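Local coordinates for Rho GTPase-activating protein 15 (Homo sapiens, PDB 3BYI), which activates GTP hydrolysis by Rho-type GTPases, RAC1 among them, through its RhoGAP domain, the part in this chain, returning them to the inactive GDP-bound state, at residues V117-K122 / I129-S134; Q41-V46 / M147-G152; A95-F100 / G172-P177. One frame throughout, in Å; residues are numbered along the deposited sequence.

Contact 1: residues V117-K122 / I129-S134; sequences VEAIKK and IEAVKS
The methyl group of Ala119 sits between two side chains of the next helix, Ala131 and Val132, and these two pairs make up the contact between residues 117-122 and 129-134. Ala119 CB and Ala131 CB point at each other across the interface and meet methyl to methyl at 3.8 Å. Because neither residue carries anything larger, the backbones come close: their CA atoms lie 5.3 Å apart. Val132 approaches differently. It leaves its backbone along the interface, and the turning of the isopropyl group (chi1 157°) sets CG2 anti to the carbonyl carbon and beside the backbone N, which carries this branch to Ala119 CB at 3.5 Å. The direct contacts are made by three small apolar groups; the segments bury 154 Å² between them, most of it on these residues.

Val132 also packs on Met203 of helix 189-205 and on Ile210 of helix 207-211, so the same side chain joins the pair to the C-terminal helices. Within helix 125-138, Ser134 OG bonds back to Glu130 O at 2.9 Å from above the carbonyl plane, while Ser134 N reaches that oxygen from the opposite face. Close alanine packing between consecutive helices, 110-120 and 125-138, joined by a short connection, is the motif here: a helical hairpin within the all-helical RhoGAP domain.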
ATOM      1  N   VAL A 117      -8.041  14.027   8.142  1.00 47.17           N
ATOM      2  CA  VAL A 117      -9.497  14.273   8.062  1.00 48.84           C
ATOM      3  C   VAL A 117      -9.826  15.762   8.081  1.00 49.00           C
ATOM      4  O   VAL A 117     -10.626  16.209   7.262  1.00 50.34           O
ATOM      5  CB  VAL A 117     -10.286  13.588   9.216  1.00 50.67           C
ATOM      6  CG1 VAL A 117     -11.755  14.052   9.227  1.00 49.65           C
ATOM      7  CG2 VAL A 117     -10.209  12.089   9.095  1.00 45.30           C
ATOM      8  N   GLU A 118      -9.248  16.513   9.027  1.00 47.64           N
ATOM      9  CA  GLU A 118      -9.400  17.978   9.063  1.00 50.85           C
ATOM     10  C   GLU A 118      -8.973  18.589   7.735  1.00 49.69           C
ATOM     11  O   GLU A 118      -9.596  19.552   7.249  1.00 48.36           O
ATOM     12  CB  GLU A 118      -8.531  18.620  10.158  1.00 50.24           C
ATOM     13  CG  GLU A 118      -9.043  18.485  11.577  1.00 59.80           C
ATOM     14  CD  GLU A 118      -8.190  19.271  12.599  1.00 63.09           C
ATOM     15  OE1 GLU A 118      -7.223  19.955  12.180  1.00 76.83           O
ATOM     16  OE2 GLU A 118      -8.495  19.209  13.821  1.00 79.25           O
ATOM     17  N   ALA A 119      -7.881  18.047   7.185  1.00 48.45           N
ATOM     18  CA  ALA A 119      -7.323  18.528   5.921  1.00 48.65           C
ATOM     19  C   ALA A 119      -8.290  18.386   4.765  1.00 48.77           C
ATOM     20  O   ALA A 119      -8.497  19.362   4.047  1.00 48.17           O
ATOM     21  CB  ALA A 119      -5.988  17.844   5.587  1.00 47.10           C
ATOM     22  N   ILE A 120      -8.883  17.206   4.554  1.00 50.97           N
ATOM     23  CA  ILE A 120      -9.817  17.076   3.409  1.00 53.82           C
ATOM     24  C   ILE A 120     -11.166  17.753   3.632  1.00 52.73           C
ATOM     25  O   ILE A 120     -11.887  17.989   2.661  1.00 53.41           O
ATOM     26  CB  ILE A 120     -10.102  15.628   2.907  1.00 52.44           C
ATOM     27  CG1 ILE A 120     -10.507  14.709   4.068  1.00 53.65           C
ATOM     28  CG2 ILE A 120      -8.948  15.160   2.056  1.00 49.52           C
ATOM     29  CD1 ILE A 120     -11.266  13.494   3.611  1.00 62.67           C
ATOM     30  N   LYS A 121     -11.503  18.059   4.885  1.00 50.80           N
ATOM     31  CA  LYS A 121     -12.754  18.763   5.177  1.00 52.05           C
ATOM     32  C   LYS A 121     -12.701  20.244   4.783  1.00 54.73           C
ATOM     33  O   LYS A 121     -13.748  20.909   4.774  1.00 56.45           O
ATOM     34  CB  LYS A 121     -13.140  18.636   6.655  1.00 49.33           C
ATOM     35  CG  LYS A 121     -13.739  17.310   7.061  1.00 50.96           C
ATOM     36  CD  LYS A 121     -14.104  17.359   8.539  1.00 54.91           C
ATOM     37  CE  LYS A 121     -14.602  16.030   9.076  1.00 60.21           C
ATOM     38  NZ  LYS A 121     -14.494  15.924  10.595  1.00 71.71           N
ATOM     39  N   LYS A 122     -11.506  20.741   4.433  1.00 56.99           N
ATOM     40  CA  LYS A 122     -11.284  22.174   4.161  1.00 59.07           C
ATOM     41  C   LYS A 122     -12.181  22.704   3.068  1.00 58.85           C
ATOM     42  O   LYS A 122     -12.517  21.976   2.168  1.00 60.21           O
ATOM     43  CB  LYS A 122      -9.817  22.461   3.801  1.00 58.28           C
ATOM     44  CG  LYS A 122      -8.838  22.291   4.934  1.00 57.76           C
ATOM     45  CD  LYS A 122      -9.114  23.200   6.095  1.00 57.17           C
ATOM     46  CE  LYS A 122      -8.076  23.013   7.189  1.00 61.24           C
ATOM     47  NZ  LYS A 122      -8.553  23.580   8.477  1.00 61.40           N
ATOM     48  N   ILE A 129      -5.232  20.807  -0.525  1.00 48.26           N
ATOM     49  CA  ILE A 129      -3.944  20.388  -1.098  1.00 46.08           C
ATOM     50  C   ILE A 129      -2.819  20.794  -0.160  1.00 47.69           C
ATOM     51  O   ILE A 129      -2.053  19.952   0.285  1.00 47.80           O
ATOM     52  CB  ILE A 129      -3.734  20.999  -2.512  1.00 46.70           C
ATOM     53  CG1 ILE A 129      -4.592  20.288  -3.556  1.00 51.57           C
ATOM     54  CG2 ILE A 129      -2.281  20.922  -2.979  1.00 42.32           C
ATOM     55  CD1 ILE A 129      -4.622  21.020  -4.863  1.00 47.68           C
ATOM     56  N   GLU A 130      -2.772  22.080   0.176  1.00 48.93           N
ATOM     57  CA  GLU A 130      -1.756  22.628   1.072  1.00 47.70           C
ATOM     58  C   GLU A 130      -1.720  21.979   2.463  1.00 46.11           C
ATOM     59  O   GLU A 130      -0.644  21.643   2.962  1.00 44.55           O
ATOM     60  CB  GLU A 130      -1.927  24.136   1.179  1.00 50.59           C
ATOM     61  CG  GLU A 130      -1.479  24.903  -0.083  1.00 57.29           C
ATOM     62  CD  GLU A 130       0.034  24.771  -0.381  1.00 74.35           C
ATOM     63  OE1 GLU A 130       0.870  24.841   0.569  1.00 62.75           O
ATOM     64  OE2 GLU A 130       0.381  24.589  -1.577  1.00 75.03           O
ATOM     65  N   ALA A 131      -2.886  21.789   3.071  1.00 44.96           N
ATOM     66  CA  ALA A 131      -2.987  21.187   4.405  1.00 43.99           C
ATOM     67  C   ALA A 131      -2.431  19.770   4.425  1.00 44.94           C
ATOM     68  O   ALA A 131      -1.691  19.395   5.351  1.00 44.81           O
ATOM     69  CB  ALA A 131      -4.432  21.192   4.889  1.00 41.29           C
ATOM     70  N   VAL A 132      -2.791  19.006   3.389  1.00 45.99           N
ATOM     71  CA  VAL A 132      -2.395  17.610   3.235  1.00 45.75           C
ATOM     72  C   VAL A 132      -0.903  17.467   2.959  1.00 46.17           C
ATOM     73  O   VAL A 132      -0.266  16.534   3.460  1.00 46.89           O
ATOM     74  CB  VAL A 132      -3.211  16.921   2.108  1.00 47.60           C
ATOM     75  CG1 VAL A 132      -2.462  15.727   1.562  1.00 44.68           C
ATOM     76  CG2 VAL A 132      -4.614  16.522   2.630  1.00 43.38           C
ATOM     77  N   LYS A 133      -0.366  18.410   2.181  1.00 45.78           N
ATOM     78  CA  LYS A 133       1.053  18.470   1.831  1.00 48.30           C
ATOM     79  C   LYS A 133       1.930  18.824   3.041  1.00 49.18           C
ATOM     80  O   LYS A 133       3.034  18.253   3.213  1.00 48.48           O
ATOM     81  CB  LYS A 133       1.261  19.502   0.716  1.00 49.29           C
ATOM     82  CG  LYS A 133       2.716  19.770   0.386  1.00 51.12           C
ATOM     83  CD  LYS A 133       2.853  20.849  -0.666  1.00 56.09           C
ATOM     84  CE  LYS A 133       4.290  20.913  -1.133  1.00 60.82           C
ATOM     85  NZ  LYS A 133       4.578  22.178  -1.837  1.00 58.19           N
ATOM     86  N   SER A 134       1.435  19.762   3.859  1.00 48.19           N
ATOM     87  CA  SER A 134       2.028  20.089   5.164  1.00 48.51           C
ATOM     88  C   SER A 134       2.156  18.832   5.999  1.00 49.58           C
ATOM     89  O   SER A 134       3.213  18.571   6.594  1.00 47.39           O
ATOM     90  CB  SER A 134       1.138  21.049   5.945  1.00 48.53           C
ATOM     91  OG  SER A 134       0.993  22.273   5.267  1.00 55.13           O
TER

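Contact 2: residues Q41-V46 / M147-G152; sequences QCIEAV and MKVLFG
Ile43 and Leu150 mark the closest backbone approach between residues 41-46 and 147-152, with 7.6 Å between their CA atoms. Both segments are helical throughout, as the i to i+4 bonds Val46 N to Cys42 O (3.0 Å) and Phe151 N to Met147 O (2.8 Å) confirm, and they belong to helices 37-49 and 141-159. At this spacing a side chain has to bridge the gap, and Ile43 does so.

Ile43 sets out straight at the other helix. With CG1 anti to the carbonyl carbon (chi1 -76°) and the chain extended beyond it (chi2 172°), CD1 becomes the leading atom. It meets Val149 CG1 at 3.4 Å, tighter than an ordinary carbon-carbon contact, and the two side chains cross obliquely. The same methyl lies 3.8 Å from Val149 O and 4.1 Å from Leu150 CA, so its footing includes the backbone of the second helix as well as a side chain. Leu150 starts along the interface, but its CD1 turns in to 4.7 Å from Ile43 CD1.

Around this pair, Ile43 also packs on His153, one turn further along helix 141-159, and Leu150 on Leu179 of helix 168-180. Cys42 packs on helix 89-102, and Val46 on both that helix and His153. This is helix-helix packing in the buried interior of the all-helical RhoGAP domain, away from the arginine finger. The touching side chains are all aliphatic, consistent with apolar packing and exclusion of water, rather than directional bonds, joining the helices here.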
ATOM      1  N   GLN A  41       9.606  -3.644  -5.928  1.00 46.69           N
ATOM      2  CA  GLN A  41       9.535  -4.792  -6.832  1.00 46.73           C
ATOM      3  C   GLN A  41       8.147  -4.997  -7.425  1.00 44.77           C
ATOM      4  O   GLN A  41       8.017  -5.353  -8.593  1.00 44.57           O
ATOM      5  CB  GLN A  41       9.846  -6.081  -6.111  1.00 45.62           C
ATOM      6  CG  GLN A  41      11.220  -6.504  -6.232  1.00 55.61           C
ATOM      7  CD  GLN A  41      11.384  -7.945  -5.875  1.00 59.80           C
ATOM      8  OE1 GLN A  41      11.264  -8.313  -4.710  1.00 58.35           O
ATOM      9  NE2 GLN A  41      11.672  -8.781  -6.886  1.00 51.57           N
ATOM     10  N   CYS A  42       7.132  -4.899  -6.572  1.00 47.12           N
ATOM     11  CA  CYS A  42       5.760  -5.100  -6.990  1.00 45.42           C
ATOM     12  C   CYS A  42       5.326  -4.029  -7.956  1.00 43.36           C
ATOM     13  O   CYS A  42       4.792  -4.325  -9.006  1.00 46.37           O
ATOM     14  CB  CYS A  42       4.828  -5.123  -5.770  1.00 49.27           C
ATOM     15  SG  CYS A  42       4.895  -6.706  -4.872  1.00 42.37           S
ATOM     16  N   ILE A  43       5.597  -2.786  -7.586  1.00 45.62           N
ATOM     17  CA  ILE A  43       5.386  -1.625  -8.447  1.00 44.03           C
ATOM     18  C   ILE A  43       6.040  -1.822  -9.811  1.00 45.33           C
ATOM     19  O   ILE A  43       5.380  -1.595 -10.840  1.00 45.04           O
ATOM     20  CB  ILE A  43       5.896  -0.296  -7.782  1.00 46.30           C
ATOM     21  CG1 ILE A  43       4.882   0.134  -6.714  1.00 46.15           C
ATOM     22  CG2 ILE A  43       6.195   0.755  -8.864  1.00 38.02           C
ATOM     23  CD1 ILE A  43       5.280   1.268  -5.860  1.00 42.34           C
ATOM     24  N   GLU A  44       7.297  -2.257  -9.833  1.00 44.29           N
ATOM     25  CA  GLU A  44       7.994  -2.427 -11.098  1.00 44.64           C
ATOM     26  C   GLU A  44       7.290  -3.460 -12.001  1.00 42.75           C
ATOM     27  O   GLU A  44       7.153  -3.259 -13.194  1.00 42.09           O
ATOM     28  CB  GLU A  44       9.438  -2.870 -10.858  1.00 44.45           C
ATOM     29  CG  GLU A  44      10.234  -3.102 -12.151  1.00 50.72           C
ATOM     30  CD  GLU A  44      11.384  -4.083 -11.959  1.00 68.61           C
ATOM     31  OE1 GLU A  44      11.359  -4.904 -10.996  1.00 60.54           O
ATOM     32  OE2 GLU A  44      12.311  -4.028 -12.790  1.00 64.67           O
ATOM     33  N   ALA A  45       6.901  -4.590 -11.418  1.00 42.32           N
ATOM     34  CA  ALA A  45       6.193  -5.643 -12.154  1.00 42.41           C
ATOM     35  C   ALA A  45       4.827  -5.178 -12.674  1.00 44.74           C
ATOM     36  O   ALA A  45       4.431  -5.512 -13.769  1.00 45.34           O
ATOM     37  CB  ALA A  45       6.042  -6.893 -11.294  1.00 35.81           C
ATOM     38  N   VAL A  46       4.136  -4.352 -11.899  1.00 46.61           N
ATOM     39  CA  VAL A  46       2.845  -3.824 -12.326  1.00 43.94           C
ATOM     40  C   VAL A  46       3.019  -2.807 -13.463  1.00 45.22           C
ATOM     41  O   VAL A  46       2.291  -2.856 -14.466  1.00 45.95           O
ATOM     42  CB  VAL A  46       1.994  -3.282 -11.107  1.00 41.42           C
ATOM     43  CG1 VAL A  46       0.651  -2.597 -11.549  1.00 36.29           C
ATOM     44  CG2 VAL A  46       1.665  -4.431 -10.126  1.00 39.75           C
ATOM     45  N   MET A 147       4.552   6.561   0.517  1.00 46.89           N
ATOM     46  CA  MET A 147       3.391   7.212  -0.090  1.00 47.16           C
ATOM     47  C   MET A 147       3.714   7.799  -1.436  1.00 45.28           C
ATOM     48  O   MET A 147       2.956   7.641  -2.381  1.00 46.67           O
ATOM     49  CB  MET A 147       2.868   8.353   0.794  1.00 47.30           C
ATOM     50  CG  MET A 147       2.066   7.878   1.990  1.00 45.40           C
ATOM     51  SD  MET A 147       1.468   9.264   2.908  1.00 47.40           S
ATOM     52  CE  MET A 147       1.079   8.488   4.494  1.00 40.20           C
ATOM     53  N   LYS A 148       4.828   8.511  -1.532  1.00 44.87           N
ATOM     54  CA  LYS A 148       5.209   9.118  -2.814  1.00 45.48           C
ATOM     55  C   LYS A 148       5.383   8.071  -3.911  1.00 44.94           C
ATOM     56  O   LYS A 148       4.847   8.208  -5.001  1.00 45.53           O
ATOM     57  CB  LYS A 148       6.486   9.921  -2.675  1.00 47.02           C
ATOM     58  CG  LYS A 148       6.806  10.758  -3.903  1.00 43.12           C
ATOM     59  CD  LYS A 148       8.064  11.552  -3.737  1.00 48.24           C
ATOM     60  CE  LYS A 148       8.330  12.437  -4.975  1.00 52.78           C
ATOM     61  NZ  LYS A 148       9.125  13.652  -4.569  1.00 52.76           N
ATOM     62  N   VAL A 149       6.132   7.018  -3.609  1.00 44.59           N
ATOM     63  CA  VAL A 149       6.364   5.949  -4.568  1.00 43.81           C
ATOM     64  C   VAL A 149       5.018   5.254  -4.956  1.00 44.60           C
ATOM     65  O   VAL A 149       4.741   5.053  -6.140  1.00 46.55           O
ATOM     66  CB  VAL A 149       7.452   4.960  -4.021  1.00 43.27           C
ATOM     67  CG1 VAL A 149       7.437   3.648  -4.738  1.00 45.34           C
ATOM     68  CG2 VAL A 149       8.861   5.579  -4.103  1.00 43.05           C
ATOM     69  N   LEU A 150       4.190   4.900  -3.978  1.00 45.00           N
ATOM     70  CA  LEU A 150       2.940   4.216  -4.275  1.00 44.60           C
ATOM     71  C   LEU A 150       1.948   5.123  -5.039  1.00 43.48           C
ATOM     72  O   LEU A 150       1.445   4.756  -6.073  1.00 46.19           O
ATOM     73  CB  LEU A 150       2.314   3.654  -2.998  1.00 45.20           C
ATOM     74  CG  LEU A 150       0.959   2.962  -3.161  1.00 45.49           C
ATOM     75  CD1 LEU A 150       1.038   1.668  -3.960  1.00 37.99           C
ATOM     76  CD2 LEU A 150       0.379   2.744  -1.807  1.00 36.31           C
ATOM     77  N   PHE A 151       1.662   6.310  -4.532  1.00 45.47           N
ATOM     78  CA  PHE A 151       0.758   7.211  -5.242  1.00 44.51           C
ATOM     79  C   PHE A 151       1.282   7.635  -6.625  1.00 43.69           C
ATOM     80  O   PHE A 151       0.514   7.782  -7.556  1.00 43.44           O
ATOM     81  CB  PHE A 151       0.404   8.411  -4.365  1.00 46.04           C
ATOM     82  CG  PHE A 151      -0.525   8.048  -3.241  1.00 47.02           C
ATOM     83  CD1 PHE A 151      -0.103   8.076  -1.922  1.00 48.21           C
ATOM     84  CD2 PHE A 151      -1.816   7.644  -3.524  1.00 48.86           C
ATOM     85  CE1 PHE A 151      -0.952   7.716  -0.898  1.00 46.05           C
ATOM     86  CE2 PHE A 151      -2.673   7.264  -2.514  1.00 52.42           C
ATOM     87  CZ  PHE A 151      -2.235   7.298  -1.194  1.00 44.11           C
ATOM     88  N   GLY A 152       2.585   7.826  -6.746  1.00 41.38           N
ATOM     89  CA  GLY A 152       3.206   8.158  -8.035  1.00 42.46           C
ATOM     90  C   GLY A 152       2.938   7.050  -9.044  1.00 44.58           C
ATOM     91  O   GLY A 152       2.583   7.312 -10.169  1.00 44.02           O
TER

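Contact 3: residues A95-F100 / G172-P177; sequences ALKMFF and GIVFGP
Val174 and Phe175 are the two residues of 172-177 that receive Lys97, the side chain by which residues 95-100 reach across. Gly172 O, at the start of the second segment, accepts a helical bond from Gly176 N (2.9 Å), which closes the turn over the contact residues. Two residues on, Val174 CG1 lies 3.5 Å from Lys97 CD, and the two side chains cross at about a right angle. Chi1 (-72°) and an extended chi2 carry CD to Val174; the bend at chi3 (-65°) then turns CE and NZ, and Lys97 NZ ends 4.1 Å from Val174 CG1.

Phe175 comes next. It starts out along the interface, but the ring swings nearer, and CE2 stands 4.2 Å from Lys97 CG, an oblique approach to the ring. One face of that ring carries Val174 CG1, 3.8 Å above the plane and offset toward the rim, so this methyl touches both the lysine chain and the neighbouring phenyl group. Tyr57 adds an edge-to-face ring contact with Phe175. After Gly176 the helix is kinked at Pro177, whose N has no bond to the preceding turn; Pro177 packs on helix 189-205.

The methylenes of Lys97 thus serve as apolar packing between helices 89-102 and 168-180, while NZ of this buried lysine is hydrogen-bonded to Tyr57 O. Val174 lies about 4 Å, side chain to side chain, from Arg58, the predicted arginine finger. The chemistry implies a lysine of two uses: its aliphatic part joins the helices, and its charged end probably steadies the backbone next to that arginine.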
ATOM      1  N   ALA A  95      -0.498  -9.199  -3.340  1.00 42.66           N
ATOM      2  CA  ALA A  95       0.577  -9.333  -2.371  1.00 42.86           C
ATOM      3  C   ALA A  95       1.030  -7.963  -1.895  1.00 41.53           C
ATOM      4  O   ALA A  95       1.296  -7.771  -0.709  1.00 45.01           O
ATOM      5  CB  ALA A  95       1.768 -10.174  -2.985  1.00 37.97           C
ATOM      6  N   LEU A  96       1.079  -6.986  -2.795  1.00 40.88           N
ATOM      7  CA  LEU A  96       1.382  -5.603  -2.402  1.00 40.87           C
ATOM      8  C   LEU A  96       0.352  -5.103  -1.397  1.00 42.60           C
ATOM      9  O   LEU A  96       0.715  -4.620  -0.333  1.00 44.57           O
ATOM     10  CB  LEU A  96       1.392  -4.658  -3.604  1.00 42.35           C
ATOM     11  CG  LEU A  96       1.987  -3.269  -3.330  1.00 42.26           C
ATOM     12  CD1 LEU A  96       3.366  -3.452  -2.684  1.00 39.86           C
ATOM     13  CD2 LEU A  96       2.083  -2.386  -4.656  1.00 39.18           C
ATOM     14  N   LYS A  97      -0.930  -5.274  -1.708  1.00 42.99           N
ATOM     15  CA  LYS A  97      -1.982  -4.813  -0.817  1.00 43.90           C
ATOM     16  C   LYS A  97      -1.954  -5.524   0.521  1.00 42.43           C
ATOM     17  O   LYS A  97      -2.187  -4.908   1.556  1.00 44.18           O
ATOM     18  CB  LYS A  97      -3.359  -4.986  -1.467  1.00 44.47           C
ATOM     19  CG  LYS A  97      -3.650  -4.004  -2.621  1.00 48.12           C
ATOM     20  CD  LYS A  97      -5.078  -4.172  -3.123  1.00 49.04           C
ATOM     21  CE  LYS A  97      -5.341  -5.536  -3.769  1.00 49.17           C
ATOM     22  NZ  LYS A  97      -6.719  -5.599  -4.275  1.00 46.77           N
ATOM     23  N   MET A  98      -1.696  -6.827   0.481  1.00 42.07           N
ATOM     24  CA  MET A  98      -1.561  -7.643   1.696  1.00 43.74           C
ATOM     25  C   MET A  98      -0.421  -7.144   2.590  1.00 42.47           C
ATOM     26  O   MET A  98      -0.542  -7.185   3.814  1.00 43.97           O
ATOM     27  CB  MET A  98      -1.315  -9.129   1.342  1.00 42.64           C
ATOM     28  CG  MET A  98      -1.183 -10.018   2.548  1.00 45.67           C
ATOM     29  SD  MET A  98      -1.035 -11.784   2.222  1.00 50.68           S
ATOM     30  CE  MET A  98      -2.770 -12.134   1.849  1.00 43.80           C
ATOM     31  N   PHE A  99       0.673  -6.703   1.976  1.00 43.15           N
ATOM     32  CA  PHE A  99       1.794  -6.111   2.701  1.00 43.77           C
ATOM     33  C   PHE A  99       1.313  -4.901   3.473  1.00 43.22           C
ATOM     34  O   PHE A  99       1.520  -4.805   4.678  1.00 42.41           O
ATOM     35  CB  PHE A  99       2.950  -5.749   1.748  1.00 45.19           C
ATOM     36  CG  PHE A  99       4.075  -4.986   2.416  1.00 44.40           C
ATOM     37  CD1 PHE A  99       5.048  -5.666   3.156  1.00 41.54           C
ATOM     38  CD2 PHE A  99       4.147  -3.598   2.319  1.00 41.14           C
ATOM     39  CE1 PHE A  99       6.045  -4.986   3.760  1.00 39.29           C
ATOM     40  CE2 PHE A  99       5.158  -2.881   2.963  1.00 37.44           C
ATOM     41  CZ  PHE A  99       6.114  -3.555   3.650  1.00 41.76           C
ATOM     42  N   PHE A 100       0.614  -3.996   2.797  1.00 42.85           N
ATOM     43  CA  PHE A 100       0.122  -2.801   3.469  1.00 40.96           C
ATOM     44  C   PHE A 100      -0.936  -3.096   4.544  1.00 43.46           C
ATOM     45  O   PHE A 100      -0.965  -2.453   5.607  1.00 43.16           O
ATOM     46  CB  PHE A 100      -0.393  -1.799   2.463  1.00 44.84           C
ATOM     47  CG  PHE A 100       0.704  -1.100   1.717  1.00 44.86           C
ATOM     48  CD1 PHE A 100       0.952  -1.392   0.378  1.00 46.30           C
ATOM     49  CD2 PHE A 100       1.510  -0.181   2.366  1.00 40.58           C
ATOM     50  CE1 PHE A 100       1.981  -0.765  -0.295  1.00 43.04           C
ATOM     51  CE2 PHE A 100       2.514   0.476   1.699  1.00 45.09           C
ATOM     52  CZ  PHE A 100       2.756   0.186   0.366  1.00 44.22           C
ATOM     53  N   GLY A 172      -9.351   4.704  -4.988  1.00 43.80           N
ATOM     54  CA  GLY A 172      -9.593   5.183  -3.627  1.00 42.28           C
ATOM     55  C   GLY A 172     -10.382   4.207  -2.788  1.00 42.51           C
ATOM     56  O   GLY A 172     -10.152   4.105  -1.612  1.00 44.51           O
ATOM     57  N   ILE A 173     -11.306   3.489  -3.411  1.00 45.35           N
ATOM     58  CA  ILE A 173     -12.085   2.430  -2.751  1.00 44.51           C
ATOM     59  C   ILE A 173     -11.185   1.288  -2.293  1.00 45.57           C
ATOM     60  O   ILE A 173     -11.421   0.713  -1.216  1.00 44.91           O
ATOM     61  CB  ILE A 173     -13.229   1.875  -3.693  1.00 41.78           C
ATOM     62  CG1 ILE A 173     -14.364   2.909  -3.835  1.00 44.70           C
ATOM     63  CG2 ILE A 173     -13.819   0.534  -3.144  1.00 45.77           C
ATOM     64  CD1 ILE A 173     -15.302   2.668  -5.039  1.00 45.52           C
ATOM     65  N   VAL A 174     -10.191   0.955  -3.119  1.00 47.76           N
ATOM     66  CA  VAL A 174      -9.218  -0.095  -2.827  1.00 46.91           C
ATOM     67  C   VAL A 174      -8.231   0.371  -1.768  1.00 47.59           C
ATOM     68  O   VAL A 174      -8.057  -0.302  -0.761  1.00 46.92           O
ATOM     69  CB  VAL A 174      -8.461  -0.557  -4.106  1.00 46.65           C
ATOM     70  CG1 VAL A 174      -7.348  -1.552  -3.767  1.00 44.09           C
ATOM     71  CG2 VAL A 174      -9.437  -1.197  -5.090  1.00 42.16           C
ATOM     72  N   PHE A 175      -7.635   1.540  -1.977  1.00 46.91           N
ATOM     73  CA  PHE A 175      -6.479   1.967  -1.177  1.00 45.72           C
ATOM     74  C   PHE A 175      -6.818   2.738   0.084  1.00 45.68           C
ATOM     75  O   PHE A 175      -5.970   2.867   0.956  1.00 45.94           O
ATOM     76  CB  PHE A 175      -5.449   2.705  -2.059  1.00 45.46           C
ATOM     77  CG  PHE A 175      -4.675   1.786  -2.909  1.00 45.78           C
ATOM     78  CD1 PHE A 175      -5.048   1.548  -4.225  1.00 47.33           C
ATOM     79  CD2 PHE A 175      -3.637   1.047  -2.366  1.00 43.09           C
ATOM     80  CE1 PHE A 175      -4.334   0.644  -4.975  1.00 44.81           C
ATOM     81  CE2 PHE A 175      -2.952   0.132  -3.098  1.00 42.10           C
ATOM     82  CZ  PHE A 175      -3.286  -0.058  -4.412  1.00 43.34           C
ATOM     83  N   GLY A 176      -8.046   3.236   0.170  1.00 45.71           N
ATOM     84  CA  GLY A 176      -8.508   3.922   1.359  1.00 46.30           C
ATOM     85  C   GLY A 176      -8.389   3.057   2.586  1.00 46.15           C
ATOM     86  O   GLY A 176      -7.668   3.388   3.506  1.00 44.18           O
ATOM     87  N   PRO A 177      -9.116   1.941   2.597  1.00 46.48           N
ATOM     88  CA  PRO A 177      -9.022   0.981   3.686  1.00 48.09           C
ATOM     89  C   PRO A 177      -7.627   0.351   3.841  1.00 47.26           C
ATOM     90  O   PRO A 177      -7.234   0.051   4.952  1.00 48.55           O
ATOM     91  CB  PRO A 177     -10.056  -0.090   3.293  1.00 47.92           C
ATOM     92  CG  PRO A 177     -10.931   0.544   2.293  1.00 47.50           C
ATOM     93  CD  PRO A 177     -10.116   1.555   1.591  1.00 46.29           C
TER

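How the contacts relate
Contacts 2 and 3 form one continuous core: their centres are 12 Å apart, and they interlock through Leu96, which packs on Cys42, Ile43 and Leu150, and through Phe100 against Leu150. Along the chain their segments alternate, so helices 37-49, 89-102, 141-159 and 168-180 are tied together. Contact 1 is nested inside both loops and lies about 20 Å from the centre of the chain, against 9 Å and 5 Å for contacts 2 and 3; although its touching residues are mostly buried, it is peripheral and joins consecutive helices. The chemistry changes accordingly: small methyls at close backbone spacing in contact 1, a longer aliphatic reach in contact 2, and a lysine with aromatic packing beside the predicted arginine finger in contact 3.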